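Local coordinates for protein endo-1,4-beta-xylanase (Pseudoalteromonas haloplanktis, PDB 1H12) that is a cold-adapted family 8 glycoside hydrolase that cleaves internal beta-1,4 linkages of xylan and probably also of beta-1,4-glucans, at residues 44-49 against 373-378; 49-54 against 63-68; 74-79 against 122-127. All coordinates share one frame; numbering follows the deposited sequence.

Interaction 1: 44-49 against 373-378; sequences NNTQQL and QPTGDY. With XYP (beta-D-xylopyranose), chain B.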
loop_
_atom_site.group_PDB
_atom_site.type_symbol
_atom_site.label_atom_id
_atom_site.label_comp_id
_atom_site.label_asym_id
_atom_site.label_seq_id
_atom_site.Cartn_x
_atom_site.Cartn_y
_atom_site.Cartn_z
ATOM N N ASN A 44 17.648 15.439 -5.335
ATOM C CA ASN A 44 17.807 16.490 -4.324
ATOM C C ASN A 44 18.296 16.029 -2.979
ATOM O O ASN A 44 18.663 16.868 -2.143
ATOM C CB ASN A 44 16.499 17.264 -4.151
ATOM C CG ASN A 44 15.310 16.341 -3.837
ATOM O OD1 ASN A 44 15.321 15.649 -2.780
ATOM N ND2 ASN A 44 14.323 16.302 -4.739
ATOM N N ASN A 45 18.348 14.722 -2.723
ATOM C CA ASN A 45 18.769 14.191 -1.463
ATOM C C ASN A 45 18.041 14.737 -0.307
ATOM O O ASN A 45 18.577 14.725 0.807
ATOM C CB ASN A 45 20.308 14.330 -1.222
ATOM N N THR A 46 16.824 15.213 -0.517
ATOM C CA THR A 46 16.039 15.905 0.511
ATOM C C THR A 46 14.747 15.125 0.728
ATOM O O THR A 46 14.641 14.390 1.710
ATOM C CB THR A 46 15.890 17.343 0.125
ATOM O OG1 THR A 46 17.220 17.933 -0.056
ATOM C CG2 THR A 46 15.224 18.127 1.306
ATOM N N GLN A 47 13.813 15.266 -0.171
ATOM C CA GLN A 47 12.642 14.394 -0.211
ATOM C C GLN A 47 12.904 13.087 -1.007
ATOM O O GLN A 47 12.139 12.131 -0.894
ATOM C CB GLN A 47 11.473 15.080 -0.903
ATOM C CG GLN A 47 10.996 16.366 -0.281
ATOM C CD GLN A 47 11.833 17.599 -0.636
ATOM O OE1 GLN A 47 12.630 17.550 -1.580
ATOM N NE2 GLN A 47 11.670 18.684 0.143
ATOM N N GLN A 48 13.967 13.099 -1.806
ATOM C CA GLN A 48 14.241 12.069 -2.775
ATOM C C GLN A 48 14.181 10.667 -2.173
ATOM O O GLN A 48 14.839 10.349 -1.168
ATOM C CB GLN A 48 15.638 12.312 -3.342
ATOM C CG GLN A 48 16.095 11.263 -4.339
ATOM C CD GLN A 48 17.514 11.509 -4.867
ATOM O OE1 GLN A 48 18.228 12.439 -4.390
ATOM N NE2 GLN A 48 17.930 10.695 -5.814
ATOM N N LEU A 49 13.473 9.781 -2.908
ATOM C CA LEU A 49 13.476 8.351 -2.621
ATOM C C LEU A 49 13.958 7.494 -3.824
ATOM O O LEU A 49 14.227 6.310 -3.641
ATOM C CB LEU A 49 12.090 7.862 -2.169
ATOM C CG LEU A 49 11.709 8.348 -0.785
ATOM C CD1 LEU A 49 10.275 8.016 -0.467
ATOM C CD2 LEU A 49 12.650 7.774 0.266
ATOM N N GLN A 373 6.323 17.890 2.750
ATOM C CA GLN A 373 6.667 16.569 2.244
ATOM C C GLN A 373 7.777 15.981 3.093
ATOM O O GLN A 373 8.707 16.701 3.437
ATOM C CB GLN A 373 7.090 16.689 0.778
ATOM C CG GLN A 373 7.402 15.362 0.147
ATOM C CD GLN A 373 7.595 15.428 -1.334
ATOM O OE1 GLN A 373 7.633 16.544 -1.910
ATOM N NE2 GLN A 373 7.662 14.280 -2.000
ATOM N N PRO A 374 7.729 14.696 3.403
ATOM C CA PRO A 374 8.765 14.114 4.251
ATOM C C PRO A 374 10.187 14.272 3.770
ATOM O O PRO A 374 10.495 14.122 2.566
ATOM C CB PRO A 374 8.370 12.638 4.322
ATOM C CG PRO A 374 6.910 12.689 4.235
ATOM C CD PRO A 374 6.613 13.759 3.178
ATOM N N THR A 375 11.075 14.554 4.726
ATOM C CA THR A 375 12.511 14.639 4.535
ATOM C C THR A 375 13.185 13.877 5.685
ATOM O O THR A 375 12.522 13.392 6.600
ATOM C CB THR A 375 13.011 16.094 4.524
ATOM O OG1 THR A 375 12.675 16.704 5.783
ATOM C CG2 THR A 375 12.327 16.876 3.414
ATOM N N GLY A 376 14.493 13.795 5.643
ATOM C CA GLY A 376 15.209 13.196 6.718
ATOM C C GLY A 376 15.214 11.684 6.726
ATOM O O GLY A 376 14.878 10.990 5.755
ATOM N N ASP A 377 15.643 11.134 7.853
ATOM C CA ASP A 377 16.016 9.735 7.930
ATOM C C ASP A 377 14.846 8.784 7.919
ATOM O O ASP A 377 15.063 7.578 7.676
ATOM C CB ASP A 377 16.804 9.472 9.240
ATOM C CG ASP A 377 18.173 10.089 9.258
ATOM O OD1 ASP A 377 18.760 10.399 8.183
ATOM O OD2 ASP A 377 18.746 10.163 10.377
ATOM N N TYR A 378 13.631 9.250 8.203
ATOM C CA TYR A 378 12.474 8.398 8.249
ATOM C C TYR A 378 11.567 8.580 7.039
ATOM O O TYR A 378 10.416 8.126 7.035
ATOM C CB TYR A 378 11.704 8.571 9.584
ATOM C CG TYR A 378 12.501 8.085 10.762
ATOM C CD1 TYR A 378 12.625 6.750 11.026
ATOM C CD2 TYR A 378 13.201 8.972 11.540
ATOM C CE1 TYR A 378 13.420 6.280 12.147
ATOM C CE2 TYR A 378 13.971 8.519 12.667
ATOM C CZ TYR A 378 14.053 7.195 12.920
ATOM O OH TYR A 378 14.827 6.745 13.999
HETATM O O1 XYP B . 10.171 12.503 11.247
HETATM C C1 XYP B . 9.770 11.484 12.182
HETATM C C2 XYP B . 8.804 10.619 11.553
HETATM C C3 XYP B . 8.332 9.498 12.402
HETATM C C4 XYP B . 9.502 8.917 13.213
HETATM C C5 XYP B . 10.361 10.005 13.831
HETATM O O2 XYP B . 7.670 11.297 11.008
HETATM O O3 XYP B . 7.636 8.522 11.630
HETATM O O4 XYP B . 9.093 7.967 14.160
HETATM O O5 XYP B . 10.770 10.912 12.801
HETATM O O HOH W 1 16.402 14.775 3.831
HETATM O O HOH W 2 9.835 12.072 0.770
HETATM O O HOH W 3 9.614 19.014 2.212
#

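Interaction 2: 49-54 against 63-68; sequences LYYPYT and YIKAIN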
loop_
_atom_site.group_PDB
_atom_site.type_symbol
_atom_site.label_atom_id
_atom_site.label_comp_id
_atom_site.label_asym_id
_atom_site.label_seq_id
_atom_site.Cartn_x
_atom_site.Cartn_y
_atom_site.Cartn_z
ATOM N N LEU A 49 13.473 9.781 -2.908
ATOM C CA LEU A 49 13.476 8.351 -2.621
ATOM C C LEU A 49 13.958 7.494 -3.824
ATOM O O LEU A 49 14.227 6.310 -3.641
ATOM C CB LEU A 49 12.090 7.862 -2.169
ATOM C CG LEU A 49 11.709 8.348 -0.785
ATOM C CD1 LEU A 49 10.275 8.016 -0.467
ATOM C CD2 LEU A 49 12.650 7.774 0.266
ATOM N N TYR A 50 13.975 8.081 -5.005
ATOM C CA TYR A 50 14.263 7.399 -6.255
ATOM C C TYR A 50 15.729 7.599 -6.613
ATOM O O TYR A 50 16.146 8.739 -6.841
ATOM C CB TYR A 50 13.353 8.017 -7.316
ATOM C CG TYR A 50 13.587 7.723 -8.782
ATOM C CD1 TYR A 50 14.120 8.704 -9.643
ATOM C CD2 TYR A 50 13.114 6.567 -9.360
ATOM C CE1 TYR A 50 14.166 8.502 -10.994
ATOM C CE2 TYR A 50 13.172 6.377 -10.715
ATOM C CZ TYR A 50 13.724 7.346 -11.553
ATOM O OH TYR A 50 13.776 7.123 -12.912
ATOM N N TYR A 51 16.510 6.522 -6.630
ATOM C CA TYR A 51 17.944 6.568 -6.824
ATOM C C TYR A 51 18.388 5.649 -7.930
ATOM O O TYR A 51 17.888 4.530 -8.086
ATOM C CB TYR A 51 18.657 6.138 -5.529
ATOM C CG TYR A 51 18.571 7.169 -4.436
ATOM C CD1 TYR A 51 17.476 7.285 -3.630
ATOM C CD2 TYR A 51 19.644 8.062 -4.243
ATOM C CE1 TYR A 51 17.411 8.260 -2.656
ATOM C CE2 TYR A 51 19.554 9.041 -3.255
ATOM C CZ TYR A 51 18.438 9.139 -2.464
ATOM O OH TYR A 51 18.328 10.107 -1.486
ATOM N N PRO A 52 19.368 6.086 -8.716
ATOM C CA PRO A 52 19.947 5.206 -9.732
ATOM C C PRO A 52 20.852 4.158 -9.136
ATOM O O PRO A 52 21.531 4.376 -8.128
ATOM C CB PRO A 52 20.752 6.209 -10.613
ATOM C CG PRO A 52 21.161 7.269 -9.679
ATOM C CD PRO A 52 20.002 7.424 -8.676
ATOM N N TYR A 53 20.882 3.016 -9.800
ATOM C CA TYR A 53 21.806 1.909 -9.513
ATOM C C TYR A 53 22.714 1.724 -10.730
ATOM O O TYR A 53 22.228 1.564 -11.858
ATOM C CB TYR A 53 21.038 0.615 -9.242
ATOM C CG TYR A 53 21.916 -0.573 -9.002
ATOM C CD1 TYR A 53 22.835 -0.575 -7.959
ATOM C CD2 TYR A 53 21.890 -1.646 -9.827
ATOM C CE1 TYR A 53 23.695 -1.630 -7.791
ATOM C CE2 TYR A 53 22.733 -2.742 -9.654
ATOM C CZ TYR A 53 23.654 -2.705 -8.631
ATOM O OH TYR A 53 24.562 -3.770 -8.416
ATOM N N THR A 54 24.022 1.812 -10.483
ATOM C CA THR A 54 25.033 1.637 -11.509
ATOM C C THR A 54 26.002 0.533 -11.105
ATOM O O THR A 54 26.176 0.252 -9.911
ATOM C CB THR A 54 25.818 2.924 -11.725
ATOM O OG1 THR A 54 26.582 3.239 -10.548
ATOM C CG2 THR A 54 24.884 4.109 -12.016
ATOM N N TYR A 63 15.917 2.410 -8.057
ATOM C CA TYR A 63 15.192 1.826 -6.945
ATOM C C TYR A 63 14.685 2.901 -6.010
ATOM O O TYR A 63 15.192 4.045 -5.955
ATOM C CB TYR A 63 16.017 0.794 -6.199
ATOM C CG TYR A 63 17.287 1.329 -5.576
ATOM C CD1 TYR A 63 18.454 1.430 -6.320
ATOM C CD2 TYR A 63 17.337 1.773 -4.263
ATOM C CE1 TYR A 63 19.637 1.932 -5.771
ATOM C CE2 TYR A 63 18.498 2.217 -3.701
ATOM C CZ TYR A 63 19.656 2.310 -4.451
ATOM O OH TYR A 63 20.826 2.766 -3.857
ATOM N N ILE A 64 13.698 2.518 -5.221
ATOM C CA ILE A 64 13.200 3.291 -4.087
ATOM C C ILE A 64 14.044 2.845 -2.906
ATOM O O ILE A 64 14.094 1.684 -2.520
ATOM C CB ILE A 64 11.712 3.067 -3.867
ATOM C CG1 ILE A 64 10.880 3.565 -5.059
ATOM C CG2 ILE A 64 11.249 3.733 -2.566
ATOM C CD1 ILE A 64 11.042 5.028 -5.417
ATOM N N LYS A 65 14.764 3.811 -2.318
ATOM C CA LYS A 65 15.685 3.550 -1.239
ATOM C C LYS A 65 14.985 3.589 0.103
ATOM O O LYS A 65 14.459 4.632 0.520
ATOM C CB LYS A 65 16.832 4.567 -1.270
ATOM C CG LYS A 65 17.924 4.251 -0.241
ATOM C CD LYS A 65 19.065 5.275 -0.223
ATOM C CE LYS A 65 19.843 5.298 -1.475
ATOM N NZ LYS A 65 21.096 6.223 -1.299
ATOM N N ALA A 66 15.012 2.470 0.819
ATOM C CA ALA A 66 14.466 2.394 2.159
ATOM C C ALA A 66 15.544 2.820 3.148
ATOM O O ALA A 66 16.239 2.054 3.779
ATOM C CB ALA A 66 13.931 0.976 2.470
ATOM N N ILE A 67 15.688 4.126 3.239
ATOM C CA ILE A 67 16.637 4.771 4.133
ATOM C C ILE A 67 16.359 4.306 5.525
ATOM O O ILE A 67 15.217 4.223 5.963
ATOM C CB ILE A 67 16.510 6.284 4.003
ATOM C CG1 ILE A 67 16.951 6.694 2.569
ATOM C CG2 ILE A 67 17.331 6.997 5.038
ATOM C CD1 ILE A 67 16.588 8.061 2.173
ATOM N N ASN A 68 17.430 3.935 6.219
ATOM C CA ASN A 68 17.267 3.319 7.524
ATOM C C ASN A 68 18.479 3.579 8.372
ATOM O O ASN A 68 19.549 2.941 8.207
ATOM C CB ASN A 68 17.089 1.826 7.352
ATOM C CG ASN A 68 16.675 1.140 8.643
ATOM O OD1 ASN A 68 17.052 1.605 9.772
ATOM N ND2 ASN A 68 15.831 0.104 8.528
HETATM O O HOH W 4 22.774 3.394 -5.622
#

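Interaction 3: 74-79 against 122-127; sequences DIRTEG and YAWKLK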
loop_
_atom_site.group_PDB
_atom_site.type_symbol
_atom_site.label_atom_id
_atom_site.label_comp_id
_atom_site.label_asym_id
_atom_site.label_seq_id
_atom_site.Cartn_x
_atom_site.Cartn_y
_atom_site.Cartn_z
ATOM N N ASP A 74 18.291 -0.090 2.962
ATOM C CA ASP A 74 18.001 -1.283 2.197
ATOM C C ASP A 74 16.988 -0.949 1.119
ATOM O O ASP A 74 16.690 0.222 0.899
ATOM C CB ASP A 74 17.660 -2.451 3.109
ATOM C CG ASP A 74 16.424 -2.258 3.955
ATOM O OD1 ASP A 74 15.486 -1.607 3.513
ATOM O OD2 ASP A 74 16.351 -2.787 5.109
ATOM N N ILE A 75 16.540 -1.975 0.401
ATOM C CA ILE A 75 15.681 -1.767 -0.771
ATOM C C ILE A 75 14.560 -2.800 -0.639
ATOM O O ILE A 75 14.846 -3.991 -0.465
ATOM C CB ILE A 75 16.468 -1.986 -2.073
ATOM C CG1 ILE A 75 17.739 -1.130 -2.078
ATOM C CG2 ILE A 75 15.574 -1.736 -3.253
ATOM C CD1 ILE A 75 18.659 -1.435 -3.236
ATOM N N ARG A 76 13.313 -2.347 -0.684
ATOM C CA ARG A 76 12.158 -3.179 -0.371
ATOM C C ARG A 76 11.193 -3.255 -1.546
ATOM O O ARG A 76 11.003 -2.318 -2.323
ATOM C CB ARG A 76 11.468 -2.628 0.875
ATOM C CG ARG A 76 12.366 -2.719 2.093
ATOM C CD ARG A 76 11.820 -2.151 3.367
ATOM N NE ARG A 76 12.881 -2.213 4.370
ATOM C CZ ARG A 76 12.720 -2.458 5.647
ATOM N NH1 ARG A 76 11.503 -2.556 6.203
ATOM N NH2 ARG A 76 13.817 -2.542 6.397
ATOM N N THR A 77 10.515 -4.378 -1.671
ATOM C CA THR A 77 9.524 -4.572 -2.705
ATOM C C THR A 77 8.303 -3.682 -2.521
ATOM O O THR A 77 7.745 -3.210 -3.525
ATOM C CB THR A 77 9.108 -6.031 -2.887
ATOM O OG1 THR A 77 8.715 -6.552 -1.607
ATOM C CG2 THR A 77 10.220 -6.831 -3.485
ATOM N N GLU A 78 7.865 -3.441 -1.292
ATOM C CA GLU A 78 6.749 -2.541 -1.076
ATOM C C GLU A 78 7.048 -1.168 -1.667
ATOM O O GLU A 78 6.316 -0.651 -2.499
ATOM C CB GLU A 78 6.391 -2.476 0.398
ATOM C CG GLU A 78 5.559 -3.681 0.822
ATOM C CD GLU A 78 5.354 -3.808 2.335
ATOM O OE1 GLU A 78 5.973 -3.050 3.106
ATOM O OE2 GLU A 78 4.559 -4.702 2.763
ATOM N N GLY A 79 8.166 -0.581 -1.256
ATOM C CA GLY A 79 8.472 0.760 -1.744
ATOM C C GLY A 79 8.633 0.828 -3.247
ATOM O O GLY A 79 8.223 1.794 -3.883
ATOM N N TYR A 122 9.253 -12.103 -5.232
ATOM C CA TYR A 122 10.177 -10.977 -5.188
ATOM C C TYR A 122 10.745 -10.810 -3.794
ATOM O O TYR A 122 10.016 -10.587 -2.811
ATOM C CB TYR A 122 9.441 -9.708 -5.711
ATOM C CG TYR A 122 9.277 -9.735 -7.219
ATOM C CD1 TYR A 122 8.512 -10.675 -7.845
ATOM C CD2 TYR A 122 10.005 -8.858 -8.007
ATOM C CE1 TYR A 122 8.489 -10.770 -9.232
ATOM C CE2 TYR A 122 9.970 -8.910 -9.370
ATOM C CZ TYR A 122 9.238 -9.896 -10.008
ATOM O OH TYR A 122 9.296 -9.995 -11.367
ATOM N N ALA A 123 12.053 -10.942 -3.705
ATOM C CA ALA A 123 12.787 -10.858 -2.433
ATOM C C ALA A 123 12.546 -9.507 -1.777
ATOM O O ALA A 123 12.808 -8.467 -2.369
ATOM C CB ALA A 123 14.259 -11.017 -2.746
ATOM N N TRP A 124 12.074 -9.536 -0.538
ATOM C CA TRP A 124 11.582 -8.316 0.079
ATOM C C TRP A 124 12.654 -7.332 0.463
ATOM O O TRP A 124 12.370 -6.151 0.571
ATOM C CB TRP A 124 10.642 -8.589 1.240
ATOM C CG TRP A 124 11.300 -8.835 2.559
ATOM C CD1 TRP A 124 11.766 -10.008 3.059
ATOM C CD2 TRP A 124 11.521 -7.851 3.593
ATOM N NE1 TRP A 124 12.225 -9.815 4.339
ATOM C CE2 TRP A 124 12.072 -8.496 4.681
ATOM C CE3 TRP A 124 11.267 -6.492 3.693
ATOM C CZ2 TRP A 124 12.360 -7.836 5.884
ATOM C CZ3 TRP A 124 11.555 -5.831 4.831
ATOM C CH2 TRP A 124 12.089 -6.508 5.940
ATOM N N LYS A 125 13.867 -7.832 0.720
ATOM C CA LYS A 125 14.953 -6.989 1.208
ATOM C C LYS A 125 16.254 -7.241 0.472
ATOM O O LYS A 125 16.809 -8.353 0.535
ATOM C CB LYS A 125 15.180 -7.185 2.700
ATOM C CG LYS A 125 16.117 -6.193 3.305
ATOM C CD LYS A 125 16.495 -6.485 4.772
ATOM C CE LYS A 125 15.434 -6.119 5.661
ATOM N NZ LYS A 125 16.054 -6.351 7.119
ATOM N N LEU A 126 16.695 -6.222 -0.238
ATOM C CA LEU A 126 17.987 -6.159 -0.914
ATOM C C LEU A 126 18.832 -5.104 -0.213
ATOM O O LEU A 126 18.317 -4.203 0.434
ATOM C CB LEU A 126 17.819 -5.786 -2.377
ATOM C CG LEU A 126 17.540 -6.910 -3.399
ATOM C CD1 LEU A 126 16.481 -7.834 -3.087
ATOM C CD2 LEU A 126 17.303 -6.238 -4.733
ATOM N N LYS A 127 20.140 -5.191 -0.395
ATOM C CA LYS A 127 21.050 -4.137 0.015
ATOM C C LYS A 127 22.136 -4.016 -1.020
ATOM O O LYS A 127 22.332 -4.924 -1.820
ATOM C CB LYS A 127 21.684 -4.412 1.403
ATOM C CG LYS A 127 20.875 -4.078 2.626
ATOM C CD LYS A 127 21.626 -4.371 3.890
ATOM C CE LYS A 127 20.764 -3.966 5.100
ATOM N NZ LYS A 127 21.472 -4.084 6.433
HETATM O O HOH W 5 13.692 -5.784 -2.336
HETATM O O HOH W 6 7.802 -9.117 -2.184
#

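Interaction 1: 44-49 against 373-378
The closest side-chain packing between 44-49 and 373-378 is made by Q47 and Q373, which cross at about a right angle. The CB-CG part of Q47 lies against the Q373 amide, CG 3.7 Å from Q373 CD. The bend of Q47 at chi2 (80°) turns its own amide away toward T375, where NE2 passes 3.8 Å from the methyl CG2. Q373 is extended, with CG anti to the backbone N, and its amide is fixed from helix 29-40: NE2 bonds to T36 O, and OE1 accepts from N39 ND2. The backbones also approach directly, as Q47 CA makes a CH...O contact to P374 O. Both segments are loops of the (alpha/alpha)6 barrel of family 8 glycoside hydrolases; 44-49 leads into strand 50-55, while helix 379-392 follows the other loop. An Asx turn shapes the first: N44 OD1 accepts from T46 N, 2.8 Å away in the carbonyl plane, and also from Q48 N. No direct hydrogen bond crosses between the segments, but two waters bridge them, one donating to both Q47 O and P374 O, the other accepting from Q47 NE2 while donating to Q373 O. The exposed edge is looser: T46 and T375 lie side by side, their CG2 methyls 3.8 Å apart, and a third water donates to T46 O and accepts from G376 N. Farther along, Y378, the N-cap residue of helix 379-392, turns one ring face to the bound beta-D-xylopyranose, CD2 lying 3.4 Å from sugar O5.

Interaction 2: 49-54 against 63-68
One face of the Y51 ring is covered by the end of K65: CE sits over its centre, 3.7 Å from the ring centroid, and NZ lies 3.9 Å from the same centroid, making a cation-pi contact beside the CH-pi one. The Y63 ring takes Y51 CB over one face, offset toward the rim, while Y53 CB and a water lie at its edge. These groups belong to the beta hairpin of strands 50-55 and 58-66, at the margin of the antiparallel sheet. Y51 and Y63 form a hydrogen-bonded pair, with Y51 N to Y63 O and Y63 N to Y51 O both 2.9 Å; their side chains share one sheet face, and the Y63 ring also meets F102 of helix 93-107. K65 N adds a third bond, to L49 O, with an N-H...O angle of 165°. On the other face, the non-hydrogen-bonded pair Y50 and I64 meets through Y50 CB and I64 CD1, and both side chains reach L99 of the same helix. The lysine owes its place over the ring to a chain that runs extended from the backbone and then bends at chi3 (-65°), carrying CE and NZ across the tyrosine. Just before strand 50-55, L49 CD2 approaches K65 O to 3.6 Å. The water at the Y63 edge donates to P52 O at 3.0 Å and lies 2.7 Å from the hydroxyl Y63 OH.

Interaction 3: 74-79 against 122-127
Strands 74-76 and 123-128 are antiparallel neighbours in the sheet of the family 8 fold, and I75 faces L126 as their hydrogen-bonded pair. I75 N donates to L126 O and L126 N to I75 O, the second bond nearly straight (176°), and the two CB atoms lie 4.0 Å apart on the face where I75 also packs against Y63. At residue 77 the first strand gives way to helix 77-89, with R76 at its N-cap position. The backbone pairing fades here to a weak bond from T77 N to W124 O, and T77 CG2 packs against Y122 CB at 3.7 Å. Two waters also bridge the segments: one donates to I75 O and A123 O, while another donates to Y122 O and lies beside T77 OG1. Charged side chains gather on the other face. R76 grips the D74 carboxylate side-on, NE to OD1 at 2.8 Å and NH2 to OD2 at 2.9 Å, both oxygens lying close to the guanidinium plane. W124 CZ3 stands 3.6 Å from R76 NH1 over one guanidinium face; with the planes 83° apart, the indole presents its edge. W124 NE1 is bonded to D138. K125 runs past D74, its CE 3.5 Å from OD2, but NZ remains 4.1 Å from that oxygen, too far for an ion pair of its own. The carboxylate thus probably offsets two neighbouring positive charges, while its two bonds to R76 hold the guanidinium in the orientation whose face meets the W124 edge.

Interactions 2 and 3 build adjoining parts of one antiparallel sheet: strand 58-66 of interaction 2 is neighbour to strand 74-76 of interaction 3, with A66 N 2.8 Å from D74 O, a probable hydrogen bond, and I64 CG1 packed on G79 O. Interaction 1 lies at the surface and encloses both along the chain. It shares L49 with interaction 2 and touches it again where D377 O meets I67 CG2. Chemistry follows position: water bridges and van der Waals packing join the loops of interaction 1, backbone bonds and aromatic packing the partly buried hairpin, and backbone bonds with a charge cluster the buried interaction 3. Sugar contacts occur at interaction 1, through Y378.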